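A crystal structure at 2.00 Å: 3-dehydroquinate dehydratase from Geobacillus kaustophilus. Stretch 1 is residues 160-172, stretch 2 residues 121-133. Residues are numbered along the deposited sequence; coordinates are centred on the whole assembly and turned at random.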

# COMPACT_ATOMS: atom_id res chain seq x y z
N ALA A 160 7.03 -18.37 -11.63
CA ALA A 160 7.05 -19.77 -12.03
C ALA A 160 6.18 -20.64 -11.12
O ALA A 160 5.43 -21.50 -11.60
CB ALA A 160 8.49 -20.29 -12.03
N ASP A 161 6.24 -20.40 -9.80
CA ASP A 161 5.41 -21.15 -8.86
C ASP A 161 3.93 -21.04 -9.19
O ASP A 161 3.21 -22.03 -9.20
CB ASP A 161 5.59 -20.66 -7.41
CG ASP A 161 6.92 -21.07 -6.81
OD1 ASP A 161 7.42 -22.18 -7.12
OD2 ASP A 161 7.46 -20.28 -6.01
N MET A 162 3.47 -19.82 -9.45
CA MET A 162 2.07 -19.60 -9.75
C MET A 162 1.69 -20.17 -11.11
O MET A 162 0.59 -20.67 -11.29
CB MET A 162 1.74 -18.10 -9.67
CG MET A 162 1.66 -17.58 -8.24
SD MET A 162 1.30 -15.83 -8.06
CE MET A 162 2.94 -15.08 -8.38
N ARG A 163 2.60 -20.10 -12.08
CA ARG A 163 2.28 -20.65 -13.39
C ARG A 163 2.10 -22.16 -13.26
O ARG A 163 1.18 -22.72 -13.84
CB ARG A 163 3.40 -20.34 -14.39
CG ARG A 163 3.48 -18.88 -14.78
CD ARG A 163 3.86 -18.73 -16.25
NE ARG A 163 5.25 -19.09 -16.48
CZ ARG A 163 5.69 -19.71 -17.58
NH1 ARG A 163 4.84 -20.05 -18.54
NH2 ARG A 163 6.98 -19.99 -17.71
N GLN A 164 2.96 -22.80 -12.47
CA GLN A 164 2.91 -24.24 -12.27
C GLN A 164 1.65 -24.67 -11.51
O GLN A 164 1.04 -25.69 -11.83
CB GLN A 164 4.17 -24.69 -11.51
CG GLN A 164 4.54 -26.15 -11.72
CD GLN A 164 5.26 -26.37 -13.04
OE1 GLN A 164 4.68 -26.20 -14.11
NE2 GLN A 164 6.53 -26.75 -12.96
N ALA A 165 1.27 -23.88 -10.51
CA ALA A 165 0.08 -24.18 -9.74
C ALA A 165 -1.10 -24.29 -10.71
O ALA A 165 -1.89 -25.22 -10.64
CB ALA A 165 -0.17 -23.09 -8.71
N GLU A 166 -1.20 -23.32 -11.63
CA GLU A 166 -2.27 -23.34 -12.61
C GLU A 166 -2.07 -24.55 -13.51
O GLU A 166 -3.03 -25.21 -13.86
CB GLU A 166 -2.27 -22.05 -13.44
CG GLU A 166 -3.39 -22.02 -14.50
CD GLU A 166 -3.31 -20.79 -15.38
OE1 GLU A 166 -2.21 -20.50 -15.90
OE2 GLU A 166 -4.33 -20.11 -15.55
N ARG A 167 -0.83 -24.85 -13.88
CA ARG A 167 -0.54 -26.02 -14.73
C ARG A 167 -1.06 -27.32 -14.09
O ARG A 167 -1.54 -28.22 -14.80
CB ARG A 167 0.97 -26.16 -14.97
CG ARG A 167 1.64 -24.98 -15.65
CD ARG A 167 2.09 -25.33 -17.05
NE ARG A 167 2.76 -24.21 -17.70
CZ ARG A 167 3.94 -23.71 -17.34
NH1 ARG A 167 4.62 -24.23 -16.32
NH2 ARG A 167 4.44 -22.67 -17.99
N TYR A 168 -0.96 -27.43 -12.76
CA TYR A 168 -1.42 -28.62 -12.04
C TYR A 168 -2.92 -28.67 -11.80
O TYR A 168 -3.42 -29.56 -11.12
CB TYR A 168 -0.70 -28.76 -10.70
CG TYR A 168 0.73 -29.22 -10.79
CD1 TYR A 168 1.77 -28.47 -10.23
CD2 TYR A 168 1.06 -30.43 -11.41
CE1 TYR A 168 3.08 -28.90 -10.27
CE2 TYR A 168 2.39 -30.88 -11.45
CZ TYR A 168 3.39 -30.11 -10.88
OH TYR A 168 4.70 -30.53 -10.89
N GLY A 169 -3.65 -27.70 -12.34
CA GLY A 169 -5.09 -27.70 -12.18
C GLY A 169 -5.66 -26.88 -11.05
O GLY A 169 -6.83 -27.02 -10.72
N ALA A 170 -4.85 -26.03 -10.44
CA ALA A 170 -5.34 -25.20 -9.35
C ALA A 170 -6.51 -24.31 -9.77
O ALA A 170 -6.60 -23.85 -10.92
CB ALA A 170 -4.21 -24.33 -8.80
N ASP A 171 -7.42 -24.06 -8.83
CA ASP A 171 -8.53 -23.17 -9.08
C ASP A 171 -8.08 -21.79 -8.60
O ASP A 171 -8.55 -20.75 -9.08
CB ASP A 171 -9.78 -23.60 -8.31
CG ASP A 171 -10.43 -24.85 -8.90
OD1 ASP A 171 -10.71 -24.85 -10.12
OD2 ASP A 171 -10.65 -25.82 -8.16
N ILE A 172 -7.14 -21.80 -7.65
CA ILE A 172 -6.58 -20.59 -7.08
C ILE A 172 -5.12 -20.89 -6.78
O ILE A 172 -4.80 -21.95 -6.25
CB ILE A 172 -7.27 -20.21 -5.74
CG1 ILE A 172 -8.75 -19.93 -6.00
CG2 ILE A 172 -6.56 -19.03 -5.10
CD1 ILE A 172 -9.52 -19.46 -4.78
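Stretch 2, residues 121-133: ELAYGERIADVRR

Stretch 2 packs on the last turns of the stretch 1 helix and the loop after it through a small mixed contact, apolar around Leu122 and Ile128 and polar at Arg132, burying 434 Å² summed over both sides. After an extended Glu121, its backbone makes a 3-10 segment at 122-123, turns through Gly125 (phi/psi 21/-112), and is helical by Ile128, continuing beyond Arg133. The register runs in the same sense along both stretches: CA-CA distances are 6.2 Å for Ala165-Leu122, 6.9 Å for Tyr168-Ile128 and 6.9 Å for Gly169-Arg132.

Leu122 (chi1 t) points toward the helix, its CD1 3.8 Å from Ala165 CB and 3.1 Å from Asp161 O. Tyr168, which loses 104 Å² to the contact, lies with Ile128 CD1 over one ring face, 4.0 Å from the centroid and 27° off the normal, a CH-pi geometry; Leu122 CG sits at the ring edge, 4.2 Å from Tyr168 CE1.

Gly169 ends the helix in a Schellman motif with positive phi (95°). Its carbonyl accepts two hydrogen bonds from the Arg132 guanidinium: Arg132 NE to Gly169 O is 3.1 Å (N-H...O angle 137°), and Arg132 NH2 to Gly169 O is 2.8 Å (147°). Arg132 NH2 also donates a hydrogen bond to Asp171 OD2 at 2.7 Å (N-H...O angle 155°), part of a salt bridge, so one side chain ties down the loop at two residues.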

# COMPACT_ATOMS: atom_id res chain seq x y z
N GLU A 121 -0.21 -28.21 -1.15
CA GLU A 121 1.11 -27.72 -1.52
C GLU A 121 1.58 -28.06 -2.93
O GLU A 121 1.57 -29.23 -3.33
CB GLU A 121 2.15 -28.25 -0.52
CG GLU A 121 1.55 -28.74 0.81
CD GLU A 121 1.10 -27.61 1.72
OE1 GLU A 121 1.83 -27.28 2.68
OE2 GLU A 121 0.01 -27.06 1.48
N LEU A 122 2.03 -27.04 -3.66
CA LEU A 122 2.54 -27.26 -5.01
C LEU A 122 3.72 -28.20 -4.92
O LEU A 122 3.97 -29.00 -5.81
CB LEU A 122 2.98 -25.94 -5.66
CG LEU A 122 3.40 -26.12 -7.13
CD1 LEU A 122 3.06 -24.90 -7.93
CD2 LEU A 122 4.89 -26.42 -7.21
N ALA A 123 4.45 -28.10 -3.81
CA ALA A 123 5.63 -28.93 -3.60
C ALA A 123 5.35 -30.42 -3.80
O ALA A 123 6.27 -31.19 -4.03
CB ALA A 123 6.19 -28.69 -2.21
N TYR A 124 4.08 -30.82 -3.72
CA TYR A 124 3.73 -32.23 -3.89
C TYR A 124 3.55 -32.62 -5.36
O TYR A 124 2.98 -33.67 -5.66
CB TYR A 124 2.46 -32.57 -3.10
CG TYR A 124 2.60 -32.38 -1.60
CD1 TYR A 124 1.55 -32.69 -0.74
CD2 TYR A 124 3.78 -31.86 -1.04
CE1 TYR A 124 1.67 -32.50 0.65
CE2 TYR A 124 3.91 -31.67 0.33
CZ TYR A 124 2.85 -31.99 1.17
OH TYR A 124 2.98 -31.80 2.53
N GLY A 125 4.06 -31.77 -6.25
CA GLY A 125 4.00 -32.00 -7.68
C GLY A 125 2.96 -32.95 -8.25
O GLY A 125 1.76 -32.67 -8.23
N GLU A 126 3.44 -34.08 -8.78
CA GLU A 126 2.55 -35.08 -9.37
C GLU A 126 1.46 -35.57 -8.43
O GLU A 126 0.35 -35.88 -8.86
CB GLU A 126 3.36 -36.30 -9.84
CG GLU A 126 4.24 -36.90 -8.76
CD GLU A 126 4.38 -38.40 -8.88
OE1 GLU A 126 4.63 -38.90 -10.00
OE2 GLU A 126 4.24 -39.09 -7.85
N ARG A 127 1.77 -35.64 -7.14
CA ARG A 127 0.79 -36.11 -6.19
C ARG A 127 -0.40 -35.17 -6.10
O ARG A 127 -1.37 -35.46 -5.42
CB ARG A 127 1.42 -36.27 -4.81
CG ARG A 127 2.56 -37.28 -4.80
CD ARG A 127 3.09 -37.47 -3.38
NE ARG A 127 3.72 -36.27 -2.84
CZ ARG A 127 4.95 -35.87 -3.14
NH1 ARG A 127 5.70 -36.57 -3.99
NH2 ARG A 127 5.45 -34.76 -2.59
N ILE A 128 -0.31 -34.04 -6.79
CA ILE A 128 -1.40 -33.07 -6.78
C ILE A 128 -2.58 -33.61 -7.58
O ILE A 128 -3.74 -33.41 -7.20
CB ILE A 128 -0.97 -31.69 -7.34
CG1 ILE A 128 0.13 -31.09 -6.45
CG2 ILE A 128 -2.16 -30.74 -7.36
CD1 ILE A 128 0.81 -29.85 -7.03
N ALA A 129 -2.29 -34.31 -8.68
CA ALA A 129 -3.35 -34.88 -9.50
C ALA A 129 -4.28 -35.66 -8.57
O ALA A 129 -5.51 -35.52 -8.63
CB ALA A 129 -2.76 -35.81 -10.55
N ASP A 130 -3.68 -36.46 -7.70
CA ASP A 130 -4.41 -37.26 -6.73
C ASP A 130 -5.43 -36.39 -6.00
O ASP A 130 -6.63 -36.65 -6.04
CB ASP A 130 -3.44 -37.88 -5.72
CG ASP A 130 -4.00 -39.13 -5.07
OD1 ASP A 130 -5.19 -39.13 -4.69
OD2 ASP A 130 -3.23 -40.10 -4.92
N VAL A 131 -4.95 -35.35 -5.34
CA VAL A 131 -5.86 -34.46 -4.62
C VAL A 131 -6.75 -33.70 -5.60
O VAL A 131 -7.91 -33.41 -5.31
CB VAL A 131 -5.08 -33.46 -3.75
CG1 VAL A 131 -5.99 -32.31 -3.35
CG2 VAL A 131 -4.57 -34.16 -2.50
N ARG A 132 -6.21 -33.41 -6.78
CA ARG A 132 -6.96 -32.71 -7.81
C ARG A 132 -8.29 -33.41 -8.11
O ARG A 132 -9.36 -32.81 -8.03
CB ARG A 132 -6.12 -32.64 -9.10
CG ARG A 132 -6.55 -31.58 -10.11
CD ARG A 132 -7.97 -31.12 -9.89
NE ARG A 132 -8.02 -29.68 -9.67
CZ ARG A 132 -9.04 -29.03 -9.12
NH1 ARG A 132 -10.12 -29.69 -8.72
NH2 ARG A 132 -8.99 -27.71 -9.01
N ARG A 133 -8.24 -34.69 -8.45
CA ARG A 133 -9.48 -35.38 -8.76
C ARG A 133 -10.33 -35.61 -7.53
O ARG A 133 -11.55 -35.56 -7.58
CB ARG A 133 -9.19 -36.67 -9.53
CG ARG A 133 -8.73 -36.36 -10.97
CD ARG A 133 -9.41 -35.05 -11.45
NE ARG A 133 -8.92 -34.54 -12.73
CZ ARG A 133 -9.01 -33.26 -13.09
NH1 ARG A 133 -9.56 -32.37 -12.27
NH2 ARG A 133 -8.55 -32.86 -14.27